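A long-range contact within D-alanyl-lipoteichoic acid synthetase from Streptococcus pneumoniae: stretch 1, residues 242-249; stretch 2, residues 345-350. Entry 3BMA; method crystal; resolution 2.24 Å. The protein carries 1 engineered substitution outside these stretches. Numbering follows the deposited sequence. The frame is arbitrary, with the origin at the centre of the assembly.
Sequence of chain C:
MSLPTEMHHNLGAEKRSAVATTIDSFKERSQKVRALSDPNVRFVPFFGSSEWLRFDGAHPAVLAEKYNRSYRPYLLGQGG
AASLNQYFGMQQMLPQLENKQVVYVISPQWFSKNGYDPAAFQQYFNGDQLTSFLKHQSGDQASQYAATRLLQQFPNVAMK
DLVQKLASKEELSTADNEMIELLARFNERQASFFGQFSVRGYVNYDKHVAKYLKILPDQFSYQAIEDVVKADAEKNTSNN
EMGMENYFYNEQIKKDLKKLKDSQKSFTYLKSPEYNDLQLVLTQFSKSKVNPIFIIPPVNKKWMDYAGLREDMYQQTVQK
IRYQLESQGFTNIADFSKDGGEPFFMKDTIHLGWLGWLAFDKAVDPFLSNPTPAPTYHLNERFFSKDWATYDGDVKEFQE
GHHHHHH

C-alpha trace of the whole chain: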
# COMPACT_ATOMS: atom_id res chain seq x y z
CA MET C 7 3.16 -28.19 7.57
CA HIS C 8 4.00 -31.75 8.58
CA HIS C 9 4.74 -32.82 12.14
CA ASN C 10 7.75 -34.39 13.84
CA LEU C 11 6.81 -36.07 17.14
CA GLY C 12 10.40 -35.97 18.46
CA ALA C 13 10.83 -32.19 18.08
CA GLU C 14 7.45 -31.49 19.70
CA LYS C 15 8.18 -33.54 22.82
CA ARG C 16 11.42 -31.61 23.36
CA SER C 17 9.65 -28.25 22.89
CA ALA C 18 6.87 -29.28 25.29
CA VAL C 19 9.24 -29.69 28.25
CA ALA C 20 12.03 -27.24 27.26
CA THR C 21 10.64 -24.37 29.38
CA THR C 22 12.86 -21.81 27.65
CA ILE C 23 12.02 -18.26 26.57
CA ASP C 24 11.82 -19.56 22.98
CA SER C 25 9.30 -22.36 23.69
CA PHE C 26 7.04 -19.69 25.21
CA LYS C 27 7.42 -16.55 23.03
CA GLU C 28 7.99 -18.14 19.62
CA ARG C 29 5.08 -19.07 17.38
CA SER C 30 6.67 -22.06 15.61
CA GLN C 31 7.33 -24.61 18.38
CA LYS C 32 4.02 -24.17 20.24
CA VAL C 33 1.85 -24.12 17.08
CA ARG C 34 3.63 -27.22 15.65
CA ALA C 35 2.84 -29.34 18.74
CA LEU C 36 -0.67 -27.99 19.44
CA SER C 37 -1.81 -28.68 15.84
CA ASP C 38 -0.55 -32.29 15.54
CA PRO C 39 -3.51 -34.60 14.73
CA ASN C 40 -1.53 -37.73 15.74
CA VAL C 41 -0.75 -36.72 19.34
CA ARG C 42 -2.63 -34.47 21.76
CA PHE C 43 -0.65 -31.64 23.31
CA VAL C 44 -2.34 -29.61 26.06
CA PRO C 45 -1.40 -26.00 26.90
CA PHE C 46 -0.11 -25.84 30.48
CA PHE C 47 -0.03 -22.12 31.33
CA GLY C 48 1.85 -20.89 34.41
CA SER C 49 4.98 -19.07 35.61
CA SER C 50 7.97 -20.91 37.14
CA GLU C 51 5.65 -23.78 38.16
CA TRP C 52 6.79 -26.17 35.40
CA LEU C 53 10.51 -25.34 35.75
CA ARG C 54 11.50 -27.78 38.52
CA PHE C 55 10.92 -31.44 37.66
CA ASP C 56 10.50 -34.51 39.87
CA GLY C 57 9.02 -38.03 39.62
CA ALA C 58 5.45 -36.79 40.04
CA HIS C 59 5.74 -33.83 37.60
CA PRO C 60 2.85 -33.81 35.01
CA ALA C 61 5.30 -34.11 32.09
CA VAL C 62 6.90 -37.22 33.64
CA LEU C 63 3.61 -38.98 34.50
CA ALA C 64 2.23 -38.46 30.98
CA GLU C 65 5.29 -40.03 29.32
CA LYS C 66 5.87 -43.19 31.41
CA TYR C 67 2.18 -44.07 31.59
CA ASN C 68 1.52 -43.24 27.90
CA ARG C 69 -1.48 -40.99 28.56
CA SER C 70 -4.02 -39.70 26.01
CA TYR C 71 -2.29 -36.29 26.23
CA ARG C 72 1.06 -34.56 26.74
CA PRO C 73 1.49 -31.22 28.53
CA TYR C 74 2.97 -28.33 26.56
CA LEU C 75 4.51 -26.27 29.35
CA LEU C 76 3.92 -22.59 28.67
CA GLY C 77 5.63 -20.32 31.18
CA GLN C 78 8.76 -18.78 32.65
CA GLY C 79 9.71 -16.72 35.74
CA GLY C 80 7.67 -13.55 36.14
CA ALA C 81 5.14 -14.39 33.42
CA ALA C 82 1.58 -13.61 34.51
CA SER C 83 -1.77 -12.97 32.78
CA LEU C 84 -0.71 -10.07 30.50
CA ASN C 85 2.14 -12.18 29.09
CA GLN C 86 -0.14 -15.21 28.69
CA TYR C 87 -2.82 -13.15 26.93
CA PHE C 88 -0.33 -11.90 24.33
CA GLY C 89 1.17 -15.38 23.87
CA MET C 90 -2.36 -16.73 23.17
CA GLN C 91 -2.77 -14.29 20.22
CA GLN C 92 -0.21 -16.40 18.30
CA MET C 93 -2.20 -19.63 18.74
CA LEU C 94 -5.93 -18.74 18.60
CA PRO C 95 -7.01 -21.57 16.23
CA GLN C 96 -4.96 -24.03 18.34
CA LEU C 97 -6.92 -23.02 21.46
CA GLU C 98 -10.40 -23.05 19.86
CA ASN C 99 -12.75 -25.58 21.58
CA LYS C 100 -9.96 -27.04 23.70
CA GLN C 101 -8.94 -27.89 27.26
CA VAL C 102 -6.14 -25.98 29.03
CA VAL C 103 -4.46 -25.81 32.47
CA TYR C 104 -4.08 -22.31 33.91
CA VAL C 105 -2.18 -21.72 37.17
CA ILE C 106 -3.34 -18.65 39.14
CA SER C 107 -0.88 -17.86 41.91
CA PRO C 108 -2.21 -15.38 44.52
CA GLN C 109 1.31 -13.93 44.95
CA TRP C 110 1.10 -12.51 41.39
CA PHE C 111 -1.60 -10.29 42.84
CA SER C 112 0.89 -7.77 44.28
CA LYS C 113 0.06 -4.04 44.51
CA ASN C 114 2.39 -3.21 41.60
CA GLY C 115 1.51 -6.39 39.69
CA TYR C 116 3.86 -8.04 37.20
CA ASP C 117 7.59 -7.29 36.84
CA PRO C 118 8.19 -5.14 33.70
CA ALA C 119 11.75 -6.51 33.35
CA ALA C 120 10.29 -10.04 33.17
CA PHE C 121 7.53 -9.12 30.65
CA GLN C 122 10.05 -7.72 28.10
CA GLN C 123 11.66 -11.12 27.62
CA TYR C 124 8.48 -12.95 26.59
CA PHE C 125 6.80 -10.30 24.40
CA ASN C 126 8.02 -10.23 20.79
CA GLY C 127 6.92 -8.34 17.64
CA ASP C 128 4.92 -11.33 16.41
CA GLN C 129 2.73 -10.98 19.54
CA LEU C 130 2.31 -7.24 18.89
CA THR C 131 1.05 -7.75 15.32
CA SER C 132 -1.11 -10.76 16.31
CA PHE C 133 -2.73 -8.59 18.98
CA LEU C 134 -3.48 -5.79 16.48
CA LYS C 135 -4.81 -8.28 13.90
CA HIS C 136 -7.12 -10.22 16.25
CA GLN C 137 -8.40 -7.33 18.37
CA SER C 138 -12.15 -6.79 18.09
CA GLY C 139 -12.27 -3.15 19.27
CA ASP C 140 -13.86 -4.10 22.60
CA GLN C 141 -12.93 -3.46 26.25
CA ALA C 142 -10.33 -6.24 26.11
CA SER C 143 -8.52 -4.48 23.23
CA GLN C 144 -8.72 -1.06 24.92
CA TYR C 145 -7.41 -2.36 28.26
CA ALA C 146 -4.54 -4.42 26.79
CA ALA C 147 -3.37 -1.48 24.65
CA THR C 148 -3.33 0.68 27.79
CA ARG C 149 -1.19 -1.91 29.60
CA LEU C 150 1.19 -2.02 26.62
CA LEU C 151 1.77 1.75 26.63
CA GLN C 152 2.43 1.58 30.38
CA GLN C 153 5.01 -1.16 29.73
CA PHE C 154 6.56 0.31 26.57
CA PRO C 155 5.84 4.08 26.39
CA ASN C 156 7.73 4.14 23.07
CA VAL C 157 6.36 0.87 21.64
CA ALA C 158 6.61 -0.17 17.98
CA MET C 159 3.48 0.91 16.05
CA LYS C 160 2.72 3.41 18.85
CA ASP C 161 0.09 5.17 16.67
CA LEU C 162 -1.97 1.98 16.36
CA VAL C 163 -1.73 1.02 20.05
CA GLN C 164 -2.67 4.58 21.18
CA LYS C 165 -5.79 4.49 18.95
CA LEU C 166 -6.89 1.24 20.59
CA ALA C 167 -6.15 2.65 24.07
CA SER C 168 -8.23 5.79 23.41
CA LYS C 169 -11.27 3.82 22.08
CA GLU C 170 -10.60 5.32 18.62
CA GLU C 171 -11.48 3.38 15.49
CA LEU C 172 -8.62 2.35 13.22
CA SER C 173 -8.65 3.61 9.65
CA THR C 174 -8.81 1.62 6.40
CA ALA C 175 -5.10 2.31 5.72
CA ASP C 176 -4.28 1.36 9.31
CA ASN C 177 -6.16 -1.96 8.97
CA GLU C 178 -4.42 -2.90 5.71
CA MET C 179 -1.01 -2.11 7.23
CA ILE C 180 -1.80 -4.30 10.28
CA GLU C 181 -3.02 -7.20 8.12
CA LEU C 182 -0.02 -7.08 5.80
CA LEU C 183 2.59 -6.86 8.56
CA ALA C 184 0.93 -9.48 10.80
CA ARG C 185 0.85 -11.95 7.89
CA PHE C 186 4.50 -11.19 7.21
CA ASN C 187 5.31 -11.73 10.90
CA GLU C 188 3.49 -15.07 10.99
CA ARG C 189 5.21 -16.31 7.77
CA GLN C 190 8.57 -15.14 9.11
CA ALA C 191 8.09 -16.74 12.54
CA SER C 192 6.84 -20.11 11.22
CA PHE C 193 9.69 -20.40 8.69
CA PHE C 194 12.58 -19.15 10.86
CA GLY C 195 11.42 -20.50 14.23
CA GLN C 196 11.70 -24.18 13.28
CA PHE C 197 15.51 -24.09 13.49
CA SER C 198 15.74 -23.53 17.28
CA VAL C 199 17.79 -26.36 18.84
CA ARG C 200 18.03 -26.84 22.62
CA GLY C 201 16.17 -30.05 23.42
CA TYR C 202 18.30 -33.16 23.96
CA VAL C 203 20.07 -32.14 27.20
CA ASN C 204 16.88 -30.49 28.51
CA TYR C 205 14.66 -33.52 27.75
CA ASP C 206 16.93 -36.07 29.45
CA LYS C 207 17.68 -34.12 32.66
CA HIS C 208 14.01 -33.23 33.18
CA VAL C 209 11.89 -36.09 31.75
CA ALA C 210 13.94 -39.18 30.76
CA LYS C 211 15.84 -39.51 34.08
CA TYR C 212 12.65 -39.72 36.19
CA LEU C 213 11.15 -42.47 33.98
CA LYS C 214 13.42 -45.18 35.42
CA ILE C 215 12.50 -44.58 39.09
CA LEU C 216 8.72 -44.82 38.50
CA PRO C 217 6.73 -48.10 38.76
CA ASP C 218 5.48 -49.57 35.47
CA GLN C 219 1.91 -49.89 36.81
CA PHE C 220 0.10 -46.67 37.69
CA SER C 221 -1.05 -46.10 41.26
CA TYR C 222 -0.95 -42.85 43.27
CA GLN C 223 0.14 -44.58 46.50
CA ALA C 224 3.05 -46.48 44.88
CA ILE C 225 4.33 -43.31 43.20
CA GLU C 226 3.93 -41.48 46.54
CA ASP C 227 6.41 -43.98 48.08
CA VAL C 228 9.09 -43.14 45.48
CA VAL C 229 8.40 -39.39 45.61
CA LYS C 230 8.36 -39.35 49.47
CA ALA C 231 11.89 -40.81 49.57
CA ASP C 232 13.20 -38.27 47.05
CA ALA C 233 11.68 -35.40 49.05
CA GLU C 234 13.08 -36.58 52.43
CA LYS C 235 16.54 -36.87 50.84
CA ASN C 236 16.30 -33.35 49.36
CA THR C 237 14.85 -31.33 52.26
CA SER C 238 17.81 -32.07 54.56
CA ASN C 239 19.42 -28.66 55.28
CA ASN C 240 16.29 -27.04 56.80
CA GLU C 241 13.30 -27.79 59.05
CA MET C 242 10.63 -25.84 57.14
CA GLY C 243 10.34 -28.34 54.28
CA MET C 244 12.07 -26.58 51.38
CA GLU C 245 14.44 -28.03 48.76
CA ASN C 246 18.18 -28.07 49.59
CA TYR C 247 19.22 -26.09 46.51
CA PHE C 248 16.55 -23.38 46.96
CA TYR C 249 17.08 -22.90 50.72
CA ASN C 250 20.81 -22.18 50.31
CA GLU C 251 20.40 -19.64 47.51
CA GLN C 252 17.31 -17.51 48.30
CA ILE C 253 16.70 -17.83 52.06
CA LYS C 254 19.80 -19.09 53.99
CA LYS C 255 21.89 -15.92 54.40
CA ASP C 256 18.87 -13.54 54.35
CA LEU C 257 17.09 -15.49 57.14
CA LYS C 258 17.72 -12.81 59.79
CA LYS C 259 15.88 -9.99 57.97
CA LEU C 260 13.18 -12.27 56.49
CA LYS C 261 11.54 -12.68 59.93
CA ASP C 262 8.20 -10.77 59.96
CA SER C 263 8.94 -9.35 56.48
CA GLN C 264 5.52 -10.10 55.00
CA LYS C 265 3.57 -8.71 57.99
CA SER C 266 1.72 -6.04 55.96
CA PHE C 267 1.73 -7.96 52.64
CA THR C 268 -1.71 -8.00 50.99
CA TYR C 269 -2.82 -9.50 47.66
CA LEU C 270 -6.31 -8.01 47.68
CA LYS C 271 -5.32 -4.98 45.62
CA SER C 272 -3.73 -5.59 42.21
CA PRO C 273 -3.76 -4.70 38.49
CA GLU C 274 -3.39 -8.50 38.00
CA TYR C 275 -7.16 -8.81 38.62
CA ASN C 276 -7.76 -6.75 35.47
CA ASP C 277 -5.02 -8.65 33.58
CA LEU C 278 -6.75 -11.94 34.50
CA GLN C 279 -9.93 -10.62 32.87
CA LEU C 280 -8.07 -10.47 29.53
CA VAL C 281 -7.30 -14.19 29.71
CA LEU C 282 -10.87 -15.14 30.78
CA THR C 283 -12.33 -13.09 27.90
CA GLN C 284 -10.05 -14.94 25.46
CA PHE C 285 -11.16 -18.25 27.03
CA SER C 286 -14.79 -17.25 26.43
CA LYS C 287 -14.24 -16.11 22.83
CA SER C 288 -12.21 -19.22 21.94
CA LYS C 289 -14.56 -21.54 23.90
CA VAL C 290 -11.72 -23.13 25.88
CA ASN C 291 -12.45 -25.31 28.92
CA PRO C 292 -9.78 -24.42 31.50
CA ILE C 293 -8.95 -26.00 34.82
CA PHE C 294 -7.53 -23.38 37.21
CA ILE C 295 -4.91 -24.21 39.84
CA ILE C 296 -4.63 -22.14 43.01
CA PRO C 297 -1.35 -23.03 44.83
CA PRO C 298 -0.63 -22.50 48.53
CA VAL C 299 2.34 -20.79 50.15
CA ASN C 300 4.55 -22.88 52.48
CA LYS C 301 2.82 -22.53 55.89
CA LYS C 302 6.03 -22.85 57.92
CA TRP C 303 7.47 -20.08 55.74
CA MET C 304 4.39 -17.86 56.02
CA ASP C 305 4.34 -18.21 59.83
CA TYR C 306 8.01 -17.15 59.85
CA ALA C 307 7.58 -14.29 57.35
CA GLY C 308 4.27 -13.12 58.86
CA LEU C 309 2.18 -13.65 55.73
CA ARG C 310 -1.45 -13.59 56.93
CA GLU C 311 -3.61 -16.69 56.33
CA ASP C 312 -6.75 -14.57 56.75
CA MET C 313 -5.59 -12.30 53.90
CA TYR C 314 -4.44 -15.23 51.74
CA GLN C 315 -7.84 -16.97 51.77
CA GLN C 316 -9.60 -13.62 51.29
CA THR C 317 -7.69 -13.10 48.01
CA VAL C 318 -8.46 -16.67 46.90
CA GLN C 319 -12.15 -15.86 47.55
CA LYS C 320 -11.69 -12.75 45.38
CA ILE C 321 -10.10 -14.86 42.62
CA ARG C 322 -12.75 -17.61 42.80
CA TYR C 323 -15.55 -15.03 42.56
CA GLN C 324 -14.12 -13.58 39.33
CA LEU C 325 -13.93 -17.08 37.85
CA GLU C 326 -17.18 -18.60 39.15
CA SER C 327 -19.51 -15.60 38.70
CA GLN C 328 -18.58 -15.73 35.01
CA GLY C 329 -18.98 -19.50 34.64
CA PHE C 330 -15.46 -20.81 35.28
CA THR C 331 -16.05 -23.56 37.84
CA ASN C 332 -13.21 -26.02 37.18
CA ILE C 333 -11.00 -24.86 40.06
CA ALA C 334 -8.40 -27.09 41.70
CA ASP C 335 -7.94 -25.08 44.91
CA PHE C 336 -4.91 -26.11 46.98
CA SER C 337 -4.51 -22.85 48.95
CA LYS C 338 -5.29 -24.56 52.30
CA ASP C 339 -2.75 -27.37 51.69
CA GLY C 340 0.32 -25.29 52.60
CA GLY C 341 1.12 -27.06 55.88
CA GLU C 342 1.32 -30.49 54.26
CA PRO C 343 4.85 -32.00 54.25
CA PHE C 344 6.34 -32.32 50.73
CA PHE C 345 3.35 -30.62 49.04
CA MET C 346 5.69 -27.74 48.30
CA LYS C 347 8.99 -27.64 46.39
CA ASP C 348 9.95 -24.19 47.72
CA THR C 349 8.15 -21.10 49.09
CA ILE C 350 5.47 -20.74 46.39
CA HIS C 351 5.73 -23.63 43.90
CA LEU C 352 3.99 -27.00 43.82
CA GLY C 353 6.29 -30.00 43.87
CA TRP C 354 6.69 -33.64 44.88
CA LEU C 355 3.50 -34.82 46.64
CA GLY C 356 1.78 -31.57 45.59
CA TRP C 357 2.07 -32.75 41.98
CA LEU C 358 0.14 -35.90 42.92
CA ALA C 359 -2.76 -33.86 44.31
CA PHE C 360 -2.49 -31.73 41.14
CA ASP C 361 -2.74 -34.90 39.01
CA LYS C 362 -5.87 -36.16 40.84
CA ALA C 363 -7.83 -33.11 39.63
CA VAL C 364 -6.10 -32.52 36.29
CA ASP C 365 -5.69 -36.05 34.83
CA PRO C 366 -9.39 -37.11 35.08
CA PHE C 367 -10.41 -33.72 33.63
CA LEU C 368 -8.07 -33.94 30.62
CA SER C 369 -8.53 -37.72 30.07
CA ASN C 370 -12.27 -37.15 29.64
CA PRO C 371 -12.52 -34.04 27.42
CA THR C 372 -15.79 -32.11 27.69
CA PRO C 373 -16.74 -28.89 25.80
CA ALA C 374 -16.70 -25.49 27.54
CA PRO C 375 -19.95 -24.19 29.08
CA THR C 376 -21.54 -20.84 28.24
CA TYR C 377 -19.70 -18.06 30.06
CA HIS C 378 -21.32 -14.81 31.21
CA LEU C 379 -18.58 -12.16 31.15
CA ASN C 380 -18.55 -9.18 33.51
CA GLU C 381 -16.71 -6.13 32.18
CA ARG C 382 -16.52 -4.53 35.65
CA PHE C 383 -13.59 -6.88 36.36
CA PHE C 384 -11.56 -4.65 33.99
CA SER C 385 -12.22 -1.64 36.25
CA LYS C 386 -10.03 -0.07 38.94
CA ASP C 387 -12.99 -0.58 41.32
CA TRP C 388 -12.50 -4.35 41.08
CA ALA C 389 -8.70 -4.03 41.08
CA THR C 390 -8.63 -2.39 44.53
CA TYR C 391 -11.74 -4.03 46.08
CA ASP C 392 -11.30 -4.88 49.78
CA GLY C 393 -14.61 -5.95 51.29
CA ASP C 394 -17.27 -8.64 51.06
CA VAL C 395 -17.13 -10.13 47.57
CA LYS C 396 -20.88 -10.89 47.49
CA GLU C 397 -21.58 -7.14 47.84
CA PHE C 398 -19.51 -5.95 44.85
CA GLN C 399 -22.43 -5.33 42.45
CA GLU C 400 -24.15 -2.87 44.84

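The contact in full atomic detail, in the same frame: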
# COMPACT_ATOMS: atom_id res chain seq x y z
N MET C 242 11.89 -26.44 57.60
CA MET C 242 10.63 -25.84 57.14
C MET C 242 10.16 -26.42 55.79
O MET C 242 9.24 -25.89 55.16
CB MET C 242 10.70 -24.30 57.15
CG MET C 242 11.69 -23.67 56.18
SD MET C 242 12.29 -22.06 56.76
CE MET C 242 10.77 -21.18 57.10
N GLY C 243 10.82 -27.50 55.37
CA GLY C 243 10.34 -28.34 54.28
C GLY C 243 10.73 -27.98 52.86
O GLY C 243 10.18 -28.54 51.91
N MET C 244 11.66 -27.04 52.70
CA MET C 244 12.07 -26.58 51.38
C MET C 244 13.21 -27.40 50.80
O MET C 244 13.93 -28.08 51.54
CB MET C 244 12.49 -25.11 51.43
CG MET C 244 11.38 -24.17 51.81
SD MET C 244 12.04 -22.53 52.04
CE MET C 244 10.72 -21.77 52.97
N GLU C 245 13.37 -27.33 49.48
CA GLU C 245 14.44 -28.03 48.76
C GLU C 245 15.82 -27.50 49.18
O GLU C 245 15.96 -26.32 49.50
CB GLU C 245 14.26 -27.86 47.25
CG GLU C 245 14.96 -28.92 46.41
CD GLU C 245 15.62 -28.36 45.15
OE1 GLU C 245 15.15 -27.33 44.63
OE2 GLU C 245 16.60 -28.97 44.69
N ASN C 246 16.81 -28.39 49.19
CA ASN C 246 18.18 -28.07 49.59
C ASN C 246 18.82 -26.96 48.77
O ASN C 246 19.46 -26.06 49.33
CB ASN C 246 19.06 -29.32 49.54
CG ASN C 246 18.72 -30.34 50.62
OD1 ASN C 246 18.08 -30.01 51.62
ND2 ASN C 246 19.17 -31.57 50.42
N TYR C 247 18.64 -27.03 47.46
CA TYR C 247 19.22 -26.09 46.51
C TYR C 247 18.60 -24.69 46.65
O TYR C 247 19.32 -23.69 46.60
CB TYR C 247 19.02 -26.61 45.09
CG TYR C 247 20.29 -26.69 44.26
CD1 TYR C 247 21.12 -27.80 44.34
CD2 TYR C 247 20.64 -25.66 43.38
CE1 TYR C 247 22.29 -27.89 43.57
CE2 TYR C 247 21.80 -25.73 42.61
CZ TYR C 247 22.62 -26.85 42.71
OH TYR C 247 23.76 -26.92 41.95
N PHE C 248 17.28 -24.64 46.83
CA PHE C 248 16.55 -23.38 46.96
C PHE C 248 16.82 -22.67 48.29
O PHE C 248 16.96 -21.44 48.32
CB PHE C 248 15.04 -23.59 46.78
CG PHE C 248 14.23 -22.32 46.88
CD1 PHE C 248 14.07 -21.50 45.77
CD2 PHE C 248 13.64 -21.94 48.09
CE1 PHE C 248 13.33 -20.32 45.86
CE2 PHE C 248 12.90 -20.76 48.18
CZ PHE C 248 12.75 -19.95 47.07
N TYR C 249 16.87 -23.44 49.37
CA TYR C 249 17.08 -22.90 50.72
C TYR C 249 18.42 -22.18 50.86
O TYR C 249 18.48 -21.11 51.46
CB TYR C 249 16.94 -24.00 51.78
CG TYR C 249 17.17 -23.53 53.20
CD1 TYR C 249 18.36 -23.84 53.87
CD2 TYR C 249 16.20 -22.79 53.88
CE1 TYR C 249 18.58 -23.41 55.18
CE2 TYR C 249 16.42 -22.36 55.19
CZ TYR C 249 17.60 -22.67 55.83
OH TYR C 249 17.82 -22.26 57.12
N PHE C 345 4.32 -31.16 49.99
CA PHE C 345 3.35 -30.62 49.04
C PHE C 345 4.02 -29.52 48.23
O PHE C 345 3.63 -29.22 47.10
CB PHE C 345 2.14 -30.06 49.79
CG PHE C 345 0.89 -29.93 48.95
CD1 PHE C 345 -0.02 -30.98 48.88
CD2 PHE C 345 0.62 -28.76 48.25
CE1 PHE C 345 -1.17 -30.87 48.11
CE2 PHE C 345 -0.53 -28.64 47.47
CZ PHE C 345 -1.43 -29.70 47.40
N MET C 346 5.04 -28.91 48.83
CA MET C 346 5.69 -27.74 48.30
C MET C 346 7.14 -28.06 47.93
O MET C 346 7.82 -28.81 48.64
CB MET C 346 5.65 -26.64 49.35
CG MET C 346 5.31 -25.26 48.84
SD MET C 346 3.55 -24.89 48.90
CE MET C 346 3.10 -25.33 47.23
N LYS C 347 7.60 -27.50 46.81
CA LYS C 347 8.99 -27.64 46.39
C LYS C 347 9.84 -26.53 47.03
O LYS C 347 10.97 -26.77 47.46
CB LYS C 347 9.10 -27.61 44.86
CG LYS C 347 10.53 -27.68 44.30
CD LYS C 347 11.15 -29.07 44.41
CE LYS C 347 11.14 -29.81 43.08
NZ LYS C 347 9.78 -30.20 42.64
N ASP C 348 9.28 -25.33 47.08
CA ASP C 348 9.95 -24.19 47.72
C ASP C 348 8.97 -23.33 48.53
O ASP C 348 8.18 -23.86 49.31
CB ASP C 348 10.75 -23.37 46.69
CG ASP C 348 9.97 -23.06 45.41
OD1 ASP C 348 8.86 -22.50 45.50
OD2 ASP C 348 10.50 -23.37 44.32
N THR C 349 9.02 -22.01 48.36
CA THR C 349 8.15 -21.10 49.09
C THR C 349 6.75 -20.98 48.46
O THR C 349 5.76 -20.79 49.16
CB THR C 349 8.80 -19.69 49.26
OG1 THR C 349 7.84 -18.77 49.78
CG2 THR C 349 9.32 -19.14 47.93
N ILE C 350 6.69 -21.08 47.13
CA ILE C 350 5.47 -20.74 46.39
C ILE C 350 5.06 -21.76 45.32
O ILE C 350 3.94 -21.72 44.82
CB ILE C 350 5.57 -19.33 45.73
CG1 ILE C 350 6.89 -19.18 44.97
CG2 ILE C 350 5.38 -18.22 46.78
CD1 ILE C 350 6.95 -17.98 44.04

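A single hydrogen bond joins the two stretches, and it is entirely backbone: the amide of Glu 245 donates to the carbonyl of Lys 347, with N of Glu 245 3.2 Å from O of Lys 347 and an N-H...O angle of 146°. The distance is somewhat long and the angle bent, yet both fit a hydrogen bond. Glu 245 is the N-cap of the helix that begins at Asn 246, so its NH lies outside the helical pattern and is free to bond elsewhere, while its carbonyl enters that pattern: N of Tyr 249 lies 3.0 Å from O of Glu 245. The bond thus ties the second stretch to the start of the helix.

The aromatic contact lies one helical turn on. Phe 248, with chi1 near 180° (t), has its CA-to-CB bond directed toward the second stretch. Its ring receives the CB of Asp 348 over one face: this CB is 3.5 Å from the ring centroid and only 12° off the ring normal, the geometry of a CH-pi interaction. The methylene carbon, rather than the carboxylate, therefore meets the aromatic face. The carboxylate is engaged in hydrogen bonds both within its own stretch, where N of Ile 350 donates to OD1 of Asp 348 at 3.1 Å and 165°, a nearly straight bond that links the Asp 348 carboxylate to the backbone two residues on, and just outside the stretches.

The remaining contacts are van der Waals. CZ of Phe 248 meets CG2 of Thr 349 at 3.6 Å, obliquely to the ring. CG of Met 244 packs against the backbone, 4.1 Å from O of Asp 348. Between Glu 245 and Lys 347 the side chains touch through their aliphatic parts, CG of Glu 245 lying 4.3 Å from CD of Lys 347; NZ of Lys 347 is hydrogen-bonded elsewhere in the structure. Together the stretches bury 306 Å², summed over both sides.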